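Local coordinates for glycosylation Associate Protein 3 (Streptococcus agalactiae serotype V, PDB 6OYC) that probably acts with its partner Gap proteins in the glycosylation and accessory Sec secretion of serine-rich repeat adhesins, at residues Ile7-Thr21 against Glu33-Trp46. Numbering follows the deposited sequence.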
ATOM      1  N   ILE C   7      -0.564  -2.943   7.940  1.00 36.55           N
ATOM      2  CA  ILE C   7      -0.847  -2.326   9.220  1.00 37.62           C
ATOM      3  C   ILE C   7       0.200  -1.248   9.465  1.00 38.71           C
ATOM      4  O   ILE C   7       1.405  -1.531   9.442  1.00 38.06           O
ATOM      5  CB  ILE C   7      -0.848  -3.392  10.334  1.00 39.32           C
ATOM      6  CG1 ILE C   7      -2.085  -4.277  10.216  1.00 39.84           C
ATOM      7  CG2 ILE C   7      -0.816  -2.787  11.662  1.00 38.61           C
ATOM      8  CD1 ILE C   7      -1.813  -5.736  10.668  1.00 42.24           C
ATOM      9  N   TYR C   8      -0.261  -0.022   9.711  1.00 34.57           N
ATOM     10  CA  TYR C   8       0.573   1.168   9.697  1.00 38.23           C
ATOM     11  C   TYR C   8       0.580   1.851  11.060  1.00 39.29           C
ATOM     12  O   TYR C   8      -0.394   1.781  11.820  1.00 38.50           O
ATOM     13  CB  TYR C   8       0.077   2.148   8.619  1.00 36.51           C
ATOM     14  CG  TYR C   8       0.188   1.578   7.227  1.00 34.57           C
ATOM     15  CD1 TYR C   8       1.358   1.709   6.493  1.00 37.78           C
ATOM     16  CD2 TYR C   8      -0.869   0.888   6.654  1.00 34.76           C
ATOM     17  CE1 TYR C   8       1.469   1.173   5.216  1.00 37.64           C
ATOM     18  CE2 TYR C   8      -0.771   0.356   5.389  1.00 34.13           C
ATOM     19  CZ  TYR C   8       0.395   0.495   4.673  1.00 37.89           C
ATOM     20  OH  TYR C   8       0.483  -0.046   3.404  1.00 46.44           O
ATOM     21  N   TRP C   9       1.689   2.522  11.358  1.00 39.03           N
ATOM     22  CA  TRP C   9       1.834   3.253  12.616  1.00 39.43           C
ATOM     23  C   TRP C   9       1.117   4.596  12.507  1.00 43.35           C
ATOM     24  O   TRP C   9       1.484   5.442  11.682  1.00 44.97           O
ATOM     25  CB  TRP C   9       3.317   3.433  12.947  1.00 37.94           C
ATOM     26  CG  TRP C   9       3.641   4.166  14.218  1.00 40.24           C
ATOM     27  CD1 TRP C   9       2.787   4.906  14.995  1.00 42.66           C
ATOM     28  CD2 TRP C   9       4.917   4.239  14.860  1.00 36.75           C
ATOM     29  NE1 TRP C   9       3.456   5.430  16.067  1.00 38.22           N
ATOM     30  CE2 TRP C   9       4.762   5.030  16.016  1.00 36.29           C
ATOM     31  CE3 TRP C   9       6.179   3.711  14.571  1.00 39.21           C
ATOM     32  CZ2 TRP C   9       5.818   5.311  16.880  1.00 39.17           C
ATOM     33  CZ3 TRP C   9       7.229   3.993  15.434  1.00 37.93           C
ATOM     34  CH2 TRP C   9       7.039   4.790  16.572  1.00 42.18           C
ATOM     35  N   ASP C  10       0.094   4.784  13.336  1.00 48.08           N
ATOM     36  CA  ASP C  10      -0.644   6.035  13.430  1.00 50.08           C
ATOM     37  C   ASP C  10      -0.150   6.876  14.612  1.00 48.42           C
ATOM     38  O   ASP C  10       0.306   6.345  15.627  1.00 51.38           O
ATOM     39  CB  ASP C  10      -2.130   5.738  13.566  1.00 45.46           C
ATOM     40  CG  ASP C  10      -2.971   6.855  13.084  1.00 50.41           C
ATOM     41  OD1 ASP C  10      -3.204   7.793  13.872  1.00 50.08           O
ATOM     42  OD2 ASP C  10      -3.389   6.805  11.912  1.00 56.75           O
ATOM     43  N   ASP C  11      -0.239   8.202  14.486  1.00 48.50           N
ATOM     44  CA  ASP C  11       0.330   9.059  15.528  1.00 48.19           C
ATOM     45  C   ASP C  11      -0.610   9.316  16.695  1.00 51.55           C
ATOM     46  O   ASP C  11      -0.183   9.948  17.680  1.00 49.66           O
ATOM     47  CB  ASP C  11       0.762  10.408  14.955  1.00 48.23           C
ATOM     48  CG  ASP C  11      -0.276  11.010  14.066  1.00 50.62           C
ATOM     49  OD1 ASP C  11      -1.190  10.261  13.652  1.00 56.88           O
ATOM     50  OD2 ASP C  11      -0.179  12.231  13.800  1.00 44.91           O
ATOM     51  N   PHE C  12      -1.848   8.832  16.629  1.00 41.19           N
ATOM     52  CA  PHE C  12      -2.819   9.043  17.697  1.00 45.97           C
ATOM     53  C   PHE C  12      -2.751   7.973  18.797  1.00 46.72           C
ATOM     54  O   PHE C  12      -2.630   6.776  18.516  1.00 49.46           O
ATOM     55  CB  PHE C  12      -4.226   9.086  17.101  1.00 44.00           C
ATOM     56  CG  PHE C  12      -5.295   8.926  18.111  1.00 42.22           C
ATOM     57  CD1 PHE C  12      -5.541   9.931  19.025  1.00 35.85           C
ATOM     58  CD2 PHE C  12      -6.028   7.751  18.180  1.00 36.83           C
ATOM     59  CE1 PHE C  12      -6.505   9.775  19.974  1.00 39.13           C
ATOM     60  CE2 PHE C  12      -7.004   7.595  19.123  1.00 33.23           C
ATOM     61  CZ  PHE C  12      -7.246   8.604  20.028  1.00 36.54           C
ATOM     62  N   SER C  13      -2.836   8.425  20.056  1.00 42.22           N
ATOM     63  CA  SER C  13      -2.980   7.600  21.258  1.00 46.92           C
ATOM     64  C   SER C  13      -3.514   8.482  22.383  1.00 52.56           C
ATOM     65  O   SER C  13      -3.158   9.661  22.468  1.00 49.66           O
ATOM     66  CB  SER C  13      -1.660   6.974  21.738  1.00 41.23           C
ATOM     67  OG  SER C  13      -0.823   6.616  20.663  1.00 60.71           O
ATOM     68  N   ARG C  14      -4.338   7.907  23.266  1.00 55.98           N
ATOM     69  CA  ARG C  14      -4.739   8.651  24.460  1.00 54.69           C
ATOM     70  C   ARG C  14      -3.520   9.003  25.303  1.00 56.70           C
ATOM     71  O   ARG C  14      -3.355  10.151  25.735  1.00 57.15           O
ATOM     72  CB  ARG C  14      -5.750   7.852  25.291  1.00 57.48           C
ATOM     73  CG  ARG C  14      -6.115   8.544  26.617  1.00 59.07           C
ATOM     74  CD  ARG C  14      -7.152   7.762  27.410  1.00 60.65           C
ATOM     75  NE  ARG C  14      -8.223   8.627  27.904  1.00 60.75           N
ATOM     76  CZ  ARG C  14      -8.940   8.390  28.999  1.00 65.71           C
ATOM     77  NH1 ARG C  14      -8.699   7.313  29.742  1.00 68.04           N
ATOM     78  NH2 ARG C  14      -9.895   9.239  29.353  1.00 69.83           N
ATOM     79  N   PHE C  15      -2.645   8.023  25.529  1.00 59.96           N
ATOM     80  CA  PHE C  15      -1.404   8.202  26.270  1.00 62.25           C
ATOM     81  C   PHE C  15      -0.244   7.753  25.394  1.00 59.58           C
ATOM     82  O   PHE C  15      -0.215   6.609  24.932  1.00 60.00           O
ATOM     83  CB  PHE C  15      -1.426   7.411  27.582  1.00 66.55           C
ATOM     84  CG  PHE C  15      -2.580   7.756  28.482  1.00 69.81           C
ATOM     85  CD1 PHE C  15      -2.656   9.008  29.090  1.00 67.11           C
ATOM     86  CD2 PHE C  15      -3.590   6.829  28.725  1.00 68.58           C
ATOM     87  CE1 PHE C  15      -3.718   9.329  29.919  1.00 71.17           C
ATOM     88  CE2 PHE C  15      -4.652   7.139  29.558  1.00 69.56           C
ATOM     89  CZ  PHE C  15      -4.720   8.394  30.153  1.00 73.75           C
ATOM     90  N   SER C  16       0.706   8.648  25.173  1.00 61.49           N
ATOM     91  CA  SER C  16       1.909   8.336  24.415  1.00 65.08           C
ATOM     92  C   SER C  16       3.060   8.025  25.368  1.00 65.40           C
ATOM     93  O   SER C  16       3.132   8.557  26.482  1.00 58.32           O
ATOM     94  CB  SER C  16       2.291   9.498  23.490  1.00 63.19           C
ATOM     95  OG  SER C  16       3.349   9.143  22.607  1.00 68.96           O
ATOM     96  N   TYR C  17       3.964   7.159  24.918  1.00 64.72           N
ATOM     97  CA  TYR C  17       5.168   6.834  25.675  1.00 66.96           C
ATOM     98  C   TYR C  17       6.415   7.211  24.875  1.00 63.31           C
ATOM     99  O   TYR C  17       7.499   6.657  25.069  1.00 62.74           O
ATOM    100  CB  TYR C  17       5.164   5.360  26.084  1.00 69.05           C
ATOM    101  CG  TYR C  17       3.908   4.991  26.858  1.00 71.75           C
ATOM    102  CD1 TYR C  17       2.761   4.549  26.201  1.00 76.18           C
ATOM    103  CD2 TYR C  17       3.858   5.110  28.240  1.00 72.00           C
ATOM    104  CE1 TYR C  17       1.603   4.225  26.907  1.00 81.19           C
ATOM    105  CE2 TYR C  17       2.709   4.784  28.954  1.00 82.50           C
ATOM    106  CZ  TYR C  17       1.586   4.340  28.285  1.00 84.67           C
ATOM    107  OH  TYR C  17       0.445   4.017  28.992  1.00 90.56           O
ATOM    108  N   ASN C  18       6.238   8.190  23.990  1.00 57.32           N
ATOM    109  CA  ASN C  18       7.255   8.802  23.150  1.00 58.74           C
ATOM    110  C   ASN C  18       7.998   9.887  23.947  1.00 55.11           C
ATOM    111  O   ASN C  18       8.154  11.024  23.501  1.00 53.69           O
ATOM    112  CB  ASN C  18       6.516   9.285  21.873  1.00 70.43           C
ATOM    113  CG  ASN C  18       7.218  10.415  21.085  1.00 91.30           C
ATOM    114  OD1 ASN C  18       8.432  10.554  21.070  1.00 73.44           O
ATOM    115  ND2 ASN C  18       6.408  11.204  20.387  1.00112.05           N
ATOM    116  N   PHE C  19       8.466   9.556  25.149  1.00 51.82           N
ATOM    117  CA  PHE C  19       9.220  10.535  25.926  1.00 48.61           C
ATOM    118  C   PHE C  19      10.579  10.770  25.275  1.00 46.57           C
ATOM    119  O   PHE C  19      11.325   9.823  25.005  1.00 45.08           O
ATOM    120  CB  PHE C  19       9.385  10.078  27.380  1.00 49.27           C
ATOM    121  CG  PHE C  19       8.076   9.815  28.092  1.00 46.11           C
ATOM    122  CD1 PHE C  19       7.404  10.837  28.737  1.00 45.57           C
ATOM    123  CD2 PHE C  19       7.526   8.550  28.112  1.00 49.19           C
ATOM    124  CE1 PHE C  19       6.209  10.611  29.387  1.00 46.57           C
ATOM    125  CE2 PHE C  19       6.329   8.309  28.759  1.00 52.82           C
ATOM    126  CZ  PHE C  19       5.668   9.345  29.395  1.00 53.11           C
ATOM    127  N   GLY C  20      10.870  12.030  24.979  1.00 45.75           N
ATOM    128  CA  GLY C  20      12.143  12.414  24.400  1.00 47.42           C
ATOM    129  C   GLY C  20      12.337  12.122  22.923  1.00 47.26           C
ATOM    130  O   GLY C  20      13.169  12.761  22.280  1.00 47.05           O
ATOM    131  N   THR C  21      11.581  11.187  22.362  1.00 48.26           N
ATOM    132  CA  THR C  21      11.826  10.750  20.992  1.00 49.62           C
ATOM    133  C   THR C  21      11.360  11.789  19.970  1.00 45.75           C
ATOM    134  O   THR C  21      10.317  12.428  20.128  1.00 47.97           O
ATOM    135  CB  THR C  21      11.122   9.416  20.744  1.00 47.74           C
ATOM    136  OG1 THR C  21      11.625   8.429  21.651  1.00 51.39           O
ATOM    137  CG2 THR C  21      11.314   8.947  19.317  1.00 47.39           C
ATOM    138  N   GLU C  33      13.952   8.869  16.100  1.00 45.64           N
ATOM    139  CA  GLU C  33      15.281   9.317  16.497  1.00 47.76           C
ATOM    140  C   GLU C  33      15.269   9.569  17.997  1.00 51.09           C
ATOM    141  O   GLU C  33      14.622  10.508  18.473  1.00 48.93           O
ATOM    142  CB  GLU C  33      15.699  10.574  15.732  1.00 48.17           C
ATOM    143  CG  GLU C  33      17.071  11.093  16.135  1.00 49.94           C
ATOM    144  CD  GLU C  33      17.279  12.537  15.731  1.00 55.81           C
ATOM    145  OE1 GLU C  33      16.353  13.123  15.126  1.00 63.16           O
ATOM    146  OE2 GLU C  33      18.360  13.089  16.026  1.00 56.46           O
ATOM    147  N   ASN C  34      15.965   8.719  18.745  1.00 56.93           N
ATOM    148  CA  ASN C  34      16.148   8.919  20.180  1.00 56.21           C
ATOM    149  C   ASN C  34      17.553   8.457  20.527  1.00 59.55           C
ATOM    150  O   ASN C  34      17.796   7.265  20.767  1.00 59.11           O
ATOM    151  CB  ASN C  34      15.089   8.184  20.997  1.00 54.70           C
ATOM    152  CG  ASN C  34      15.065   8.628  22.429  1.00 57.07           C
ATOM    153  OD1 ASN C  34      16.103   8.977  22.989  1.00 55.68           O
ATOM    154  ND2 ASN C  34      13.882   8.613  23.044  1.00 58.57           N
ATOM    155  N   PRO C  35      18.515   9.384  20.556  1.00 63.12           N
ATOM    156  CA  PRO C  35      19.914   8.978  20.747  1.00 63.85           C
ATOM    157  C   PRO C  35      20.165   8.397  22.115  1.00 63.53           C
ATOM    158  O   PRO C  35      21.100   7.607  22.283  1.00 70.60           O
ATOM    159  CB  PRO C  35      20.698  10.283  20.538  1.00 67.11           C
ATOM    160  CG  PRO C  35      19.694  11.283  19.993  1.00 63.82           C
ATOM    161  CD  PRO C  35      18.368  10.847  20.504  1.00 61.17           C
ATOM    162  N   LEU C  36      19.357   8.772  23.102  1.00 63.08           N
ATOM    163  CA  LEU C  36      19.454   8.147  24.412  1.00 65.97           C
ATOM    164  C   LEU C  36      19.085   6.669  24.349  1.00 69.06           C
ATOM    165  O   LEU C  36      19.547   5.882  25.186  1.00 75.45           O
ATOM    166  CB  LEU C  36      18.565   8.898  25.396  1.00 63.73           C
ATOM    167  CG  LEU C  36      18.709   8.559  26.867  1.00 60.41           C
ATOM    168  CD1 LEU C  36      18.753   9.847  27.654  1.00 54.32           C
ATOM    169  CD2 LEU C  36      17.535   7.686  27.281  1.00 61.49           C
ATOM    170  N   ALA C  37      18.263   6.275  23.366  1.00 66.34           N
ATOM    171  CA  ALA C  37      17.912   4.883  23.095  1.00 68.82           C
ATOM    172  C   ALA C  37      17.281   4.212  24.312  1.00 70.57           C
ATOM    173  O   ALA C  37      17.889   3.295  24.883  1.00 68.79           O
ATOM    174  CB  ALA C  37      19.152   4.105  22.646  1.00 64.62           C
ATOM    175  N   PRO C  38      16.074   4.619  24.730  1.00 68.85           N
ATOM    176  CA  PRO C  38      15.460   4.030  25.930  1.00 65.07           C
ATOM    177  C   PRO C  38      15.305   2.519  25.818  1.00 67.45           C
ATOM    178  O   PRO C  38      15.251   1.941  24.731  1.00 70.35           O
ATOM    179  CB  PRO C  38      14.099   4.723  26.011  1.00 60.07           C
ATOM    180  CG  PRO C  38      14.285   6.002  25.272  1.00 61.30           C
ATOM    181  CD  PRO C  38      15.227   5.674  24.150  1.00 65.70           C
ATOM    182  N   SER C  39      15.205   1.882  26.980  1.00 68.59           N
ATOM    183  CA  SER C  39      15.568   0.475  27.072  1.00 70.70           C
ATOM    184  C   SER C  39      14.434  -0.444  26.639  1.00 66.66           C
ATOM    185  O   SER C  39      14.675  -1.448  25.957  1.00 68.54           O
ATOM    186  CB  SER C  39      16.013   0.156  28.495  1.00 72.00           C
ATOM    187  OG  SER C  39      15.839  -1.213  28.765  1.00 76.11           O
ATOM    188  N   SER C  40      13.203  -0.141  27.037  1.00 64.76           N
ATOM    189  CA  SER C  40      12.056  -0.925  26.584  1.00 70.71           C
ATOM    190  C   SER C  40      10.850   0.006  26.596  1.00 65.76           C
ATOM    191  O   SER C  40      10.298   0.304  27.656  1.00 74.83           O
ATOM    192  CB  SER C  40      11.819  -2.162  27.444  1.00 69.36           C
ATOM    193  OG  SER C  40      11.190  -3.181  26.676  1.00 68.23           O
ATOM    194  N   THR C  41      10.467   0.468  25.418  1.00 60.14           N
ATOM    195  CA  THR C  41       9.323   1.344  25.249  1.00 56.90           C
ATOM    196  C   THR C  41       8.310   0.658  24.346  1.00 59.09           C
ATOM    197  O   THR C  41       8.673   0.098  23.302  1.00 54.63           O
ATOM    198  CB  THR C  41       9.731   2.683  24.637  1.00 59.90           C
ATOM    199  OG1 THR C  41      10.925   3.161  25.271  1.00 66.33           O
ATOM    200  CG2 THR C  41       8.597   3.715  24.793  1.00 57.97           C
ATOM    201  N   ASN C  42       7.052   0.686  24.761  1.00 56.50           N
ATOM    202  CA  ASN C  42       5.956   0.293  23.887  1.00 49.63           C
ATOM    203  C   ASN C  42       5.697   1.498  22.995  1.00 46.80           C
ATOM    204  O   ASN C  42       5.122   2.491  23.437  1.00 47.53           O
ATOM    205  CB  ASN C  42       4.732  -0.101  24.705  1.00 47.53           C
ATOM    206  CG  ASN C  42       3.674  -0.801  23.878  1.00 50.00           C
ATOM    207  OD1 ASN C  42       3.441  -2.001  24.021  1.00 47.91           O
ATOM    208  ND2 ASN C  42       3.022  -0.048  23.005  1.00 52.46           N
ATOM    209  N   LEU C  43       6.172   1.437  21.743  1.00 45.95           N
ATOM    210  CA  LEU C  43       6.100   2.601  20.862  1.00 39.92           C
ATOM    211  C   LEU C  43       4.721   2.774  20.260  1.00 41.85           C
ATOM    212  O   LEU C  43       4.319   3.905  19.959  1.00 38.25           O
ATOM    213  CB  LEU C  43       7.112   2.489  19.722  1.00 39.86           C
ATOM    214  CG  LEU C  43       8.585   2.358  20.089  1.00 48.10           C
ATOM    215  CD1 LEU C  43       9.331   1.687  18.950  1.00 48.82           C
ATOM    216  CD2 LEU C  43       9.194   3.730  20.414  1.00 48.51           C
ATOM    217  N   TYR C  44       4.001   1.670  20.062  1.00 37.52           N
ATOM    218  CA  TYR C  44       2.710   1.727  19.405  1.00 37.91           C
ATOM    219  C   TYR C  44       2.018   0.384  19.565  1.00 37.07           C
ATOM    220  O   TYR C  44       2.670  -0.664  19.515  1.00 34.31           O
ATOM    221  CB  TYR C  44       2.860   2.087  17.915  1.00 36.57           C
ATOM    222  CG  TYR C  44       1.528   2.405  17.314  1.00 39.35           C
ATOM    223  CD1 TYR C  44       0.900   3.616  17.581  1.00 39.75           C
ATOM    224  CD2 TYR C  44       0.853   1.468  16.536  1.00 37.29           C
ATOM    225  CE1 TYR C  44      -0.350   3.897  17.070  1.00 42.95           C
ATOM    226  CE2 TYR C  44      -0.395   1.748  16.002  1.00 39.49           C
ATOM    227  CZ  TYR C  44      -0.991   2.968  16.270  1.00 42.22           C
ATOM    228  OH  TYR C  44      -2.239   3.253  15.768  1.00 45.69           O
ATOM    229  N   THR C  45       0.698   0.418  19.732  1.00 36.69           N
ATOM    230  CA  THR C  45      -0.099  -0.796  19.865  1.00 35.83           C
ATOM    231  C   THR C  45      -1.320  -0.721  18.957  1.00 34.13           C
ATOM    232  O   THR C  45      -2.087   0.247  19.017  1.00 33.79           O
ATOM    233  CB  THR C  45      -0.534  -1.029  21.320  1.00 31.68           C
ATOM    234  OG1 THR C  45       0.616  -1.345  22.109  1.00 35.79           O
ATOM    235  CG2 THR C  45      -1.509  -2.213  21.414  1.00 30.49           C
ATOM    236  N   TRP C  46      -1.487  -1.748  18.129  1.00 33.46           N
ATOM    237  CA  TRP C  46      -2.671  -1.993  17.320  1.00 30.52           C
ATOM    238  C   TRP C  46      -3.611  -2.954  18.044  1.00 29.91           C
ATOM    239  O   TRP C  46      -3.177  -3.804  18.825  1.00 31.35           O
ATOM    240  CB  TRP C  46      -2.285  -2.604  15.974  1.00 31.24           C
ATOM    241  CG  TRP C  46      -1.407  -1.769  15.106  1.00 35.79           C
ATOM    242  CD1 TRP C  46      -1.811  -0.912  14.126  1.00 36.44           C
ATOM    243  CD2 TRP C  46       0.029  -1.744  15.097  1.00 33.84           C
ATOM    244  NE1 TRP C  46      -0.719  -0.339  13.517  1.00 37.80           N
ATOM    245  CE2 TRP C  46       0.423  -0.838  14.086  1.00 38.18           C
ATOM    246  CE3 TRP C  46       1.017  -2.388  15.850  1.00 31.12           C
ATOM    247  CZ2 TRP C  46       1.766  -0.557  13.810  1.00 35.12           C
ATOM    248  CZ3 TRP C  46       2.351  -2.115  15.567  1.00 34.76           C
ATOM    249  CH2 TRP C  46       2.713  -1.207  14.560  1.00 33.87           C
TER
HETATM  250  O   HOH W   1      10.106   5.796  27.168  1.00 47.48           O
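The indole N-H of W46 reaches the backbone oxygen of Y8, with NE1 2.7 Å from O at an N-H...O angle of 160°. The oxygen lies close to the indole plane, yet the nitrogen stands well above the carbonyl plane. Tryptophan suits this buried place because its one polar atom is spent on a main-chain carbonyl while its flat faces remain apolar: CD2 of Y44 lies over the centre of one, and I7 is on the opposite side, in a placement too close to be trusted in detail. Farther along, CB of Y44 sits over the five-membered ring of W9, 3.9 Å from its centroid. With CG swung opposite its own backbone N (chi1 -169°), Y44 lays its ring over W9, the planes oblique at 32°, and CD1 of W9 comes 3.5 Å from CD1 of Y44. The six-membered end of W9 extends to L43, where CH2 is 3.9 Å from CB.

These residues join the loop between strands 4-7 and 22-26 to strand 41-47, an outermost strand, within this chain, of the four-stranded antiparallel sheet. W9 packs between the chain's two antiparallel sheets, meeting F25 edge-to-face and touching F133 of one sheet and L123 of the other, consistent with a beta sandwich like that of galactose-binding domains, the clan of this family. In the loop itself, D10 forms an Asx turn: OD1 accepts the backbone N-H of F12 through its anti lone pair, a bond that a short carboxylate can make two residues on.

At the far end N34, which opens a type I turn running to A37, gives an amide proton from ND2 to OG1 of T21 at 2.7 Å, the acceptor lying near the amide plane. Threonine provides that hydroxyl and also a methyl, CG2, which rests 3.8 Å from O of E33.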